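Local atomic coordinates of spindle assembly checkpoint serine/threonine-protein kinase BUB1 (Saccharomyces cerevisiae, PDB entry 3ESL), a protein that acts in spindle assembly checkpoint signalling, which delays anaphase until chromosomes are bioriented on the spindle, and is a serine/threonine kinase that phosphorylates BUB3. Residues Y15-L19 and L32-Y36. Sequence-based numbering, arbitrary orientation.
Sequences YEQRL and LFLDY
Tyr15 and Tyr36 illustrate how two aromatic side chains can pack without stacking squarely: the rings lie nearly parallel (16°) but offset, so that they barely overlap, each reaching the other's root. Tyr15 CB sits over the Tyr36 face, 3.5 Å from its centroid, while Tyr36 CA lies 3.9 Å above the centre of the Tyr15 ring, a reciprocal pair of CH-pi contacts. The Tyr36 ring reaches across because its chi1 of -175° turns CG away from the backbone N, and its OH donates a 2.7 Å hydrogen bond to Glu16 OE2, on the anti side and somewhat out of the carboxylate plane; Arg62 forms a salt bridge with OE1. Segments 15-19 and 32-36 run antiparallel (166°) within helices 4-21 and 29-47, a helical hairpin of the TPR-like fold of BUB1's conserved N-terminal domain. Close by, Leu19 places CD2 over the Phe33 ring, off-centre toward its rim, and CD1 against Tyr36. A leucine in place of Tyr36 would probably leave Glu16 OE2 without its mate across the contact and open a gap beside Tyr15 CB. The flank of exposed Arg18 is wetter: above the apolar floor of Leu32 CD1, its guanidinium reaches Asp35 through a water, only weakly bonded to Tyr15 OH, that accepts from Arg18 NH1 (2.8 Å) and donates to Asp35 OD2 (2.9 Å).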
loop_
_atom_site.group_PDB
_atom_site.type_symbol
_atom_site.label_atom_id
_atom_site.label_comp_id
_atom_site.label_asym_id
_atom_site.label_seq_id
_atom_site.Cartn_x
_atom_site.Cartn_y
_atom_site.Cartn_z
ATOM N N TYR A 15 11.219 21.194 -2.659
ATOM C CA TYR A 15 10.781 20.005 -1.905
ATOM C C TYR A 15 11.942 19.059 -1.604
ATOM O O TYR A 15 12.066 18.543 -0.489
ATOM C CB TYR A 15 9.677 19.276 -2.656
ATOM C CG TYR A 15 8.280 19.758 -2.320
ATOM C CD1 TYR A 15 7.768 19.625 -1.020
ATOM C CD2 TYR A 15 7.453 20.307 -3.296
ATOM C CE1 TYR A 15 6.477 20.047 -0.704
ATOM C CE2 TYR A 15 6.160 20.744 -2.981
ATOM C CZ TYR A 15 5.684 20.606 -1.680
ATOM O OH TYR A 15 4.410 21.026 -1.353
ATOM N N GLU A 16 12.822 18.870 -2.584
ATOM C CA GLU A 16 13.954 17.965 -2.409
ATOM C C GLU A 16 14.860 18.459 -1.291
ATOM O O GLU A 16 15.336 17.666 -0.476
ATOM C CB GLU A 16 14.725 17.778 -3.728
ATOM C CG GLU A 16 13.977 16.999 -4.801
ATOM C CD GLU A 16 13.890 15.491 -4.527
ATOM O OE1 GLU A 16 14.682 14.988 -3.703
ATOM O OE2 GLU A 16 13.050 14.817 -5.162
ATOM N N GLN A 17 15.079 19.777 -1.241
ATOM C CA GLN A 17 15.867 20.384 -0.169
ATOM C C GLN A 17 15.215 20.226 1.198
ATOM O O GLN A 17 15.897 19.974 2.184
ATOM C CB GLN A 17 16.125 21.863 -0.456
ATOM C CG GLN A 17 17.130 22.089 -1.579
ATOM C CD GLN A 17 17.324 23.557 -1.900
ATOM O OE1 GLN A 17 18.109 23.907 -2.784
ATOM N NE2 GLN A 17 16.606 24.424 -1.194
ATOM N N ARG A 18 13.893 20.388 1.246
ATOM C CA ARG A 18 13.138 20.205 2.485
ATOM C C ARG A 18 13.256 18.776 3.016
ATOM O O ARG A 18 13.365 18.573 4.226
ATOM C CB ARG A 18 11.671 20.591 2.284
ATOM C CG ARG A 18 11.443 22.094 2.133
ATOM C CD ARG A 18 9.962 22.428 2.052
ATOM N NE ARG A 18 9.328 22.291 3.358
ATOM C CZ ARG A 18 8.014 22.331 3.583
ATOM N NH1 ARG A 18 7.157 22.491 2.581
ATOM N NH2 ARG A 18 7.555 22.192 4.825
ATOM N N LEU A 19 13.243 17.794 2.115
ATOM C CA LEU A 19 13.437 16.399 2.521
ATOM C C LEU A 19 14.805 16.219 3.171
ATOM O O LEU A 19 14.942 15.486 4.151
ATOM C CB LEU A 19 13.278 15.434 1.346
ATOM C CG LEU A 19 11.895 15.301 0.689
ATOM C CD1 LEU A 19 11.954 14.351 -0.486
ATOM C CD2 LEU A 19 10.831 14.840 1.705
ATOM N N LEU A 32 5.162 15.983 5.021
ATOM C CA LEU A 32 6.027 16.612 4.010
ATOM C C LEU A 32 6.100 15.714 2.768
ATOM O O LEU A 32 5.955 16.197 1.640
ATOM C CB LEU A 32 7.420 16.929 4.581
ATOM C CG LEU A 32 8.466 17.453 3.574
ATOM C CD1 LEU A 32 8.008 18.731 2.874
ATOM C CD2 LEU A 32 9.825 17.657 4.277
ATOM N N PHE A 33 6.304 14.410 2.964
ATOM C CA PHE A 33 6.207 13.466 1.851
ATOM C C PHE A 33 4.857 13.561 1.134
ATOM O O PHE A 33 4.807 13.551 -0.105
ATOM C CB PHE A 33 6.417 12.011 2.318
ATOM C CG PHE A 33 7.850 11.645 2.556
ATOM C CD1 PHE A 33 8.743 11.512 1.484
ATOM C CD2 PHE A 33 8.306 11.400 3.854
ATOM C CE1 PHE A 33 10.072 11.136 1.718
ATOM C CE2 PHE A 33 9.625 11.022 4.099
ATOM C CZ PHE A 33 10.507 10.894 3.025
ATOM N N LEU A 34 3.765 13.615 1.899
ATOM C CA LEU A 34 2.433 13.693 1.285
ATOM C C LEU A 34 2.274 14.947 0.428
ATOM O O LEU A 34 1.776 14.865 -0.700
ATOM C CB LEU A 34 1.321 13.658 2.340
ATOM C CG LEU A 34 1.115 12.336 3.061
ATOM C CD1 LEU A 34 0.134 12.557 4.200
ATOM C CD2 LEU A 34 0.579 11.283 2.097
ATOM N N ASP A 35 2.714 16.093 0.950
ATOM C CA ASP A 35 2.610 17.364 0.215
ATOM C C ASP A 35 3.341 17.247 -1.113
ATOM O O ASP A 35 2.814 17.608 -2.171
ATOM C CB ASP A 35 3.210 18.514 1.022
ATOM C CG ASP A 35 2.271 19.058 2.080
ATOM O OD1 ASP A 35 1.055 18.765 2.042
ATOM O OD2 ASP A 35 2.774 19.802 2.952
ATOM N N TYR A 36 4.547 16.691 -1.054
ATOM C CA TYR A 36 5.385 16.578 -2.246
ATOM C C TYR A 36 4.770 15.604 -3.255
ATOM O O TYR A 36 4.666 15.920 -4.432
ATOM C CB TYR A 36 6.804 16.195 -1.830
ATOM C CG TYR A 36 7.839 16.146 -2.936
ATOM C CD1 TYR A 36 7.690 16.901 -4.107
ATOM C CD2 TYR A 36 8.997 15.377 -2.777
ATOM C CE1 TYR A 36 8.674 16.873 -5.113
ATOM C CE2 TYR A 36 9.981 15.329 -3.787
ATOM C CZ TYR A 36 9.806 16.086 -4.938
ATOM O OH TYR A 36 10.760 16.030 -5.927
HETATM O O HOH W 1 4.556 21.855 1.865
#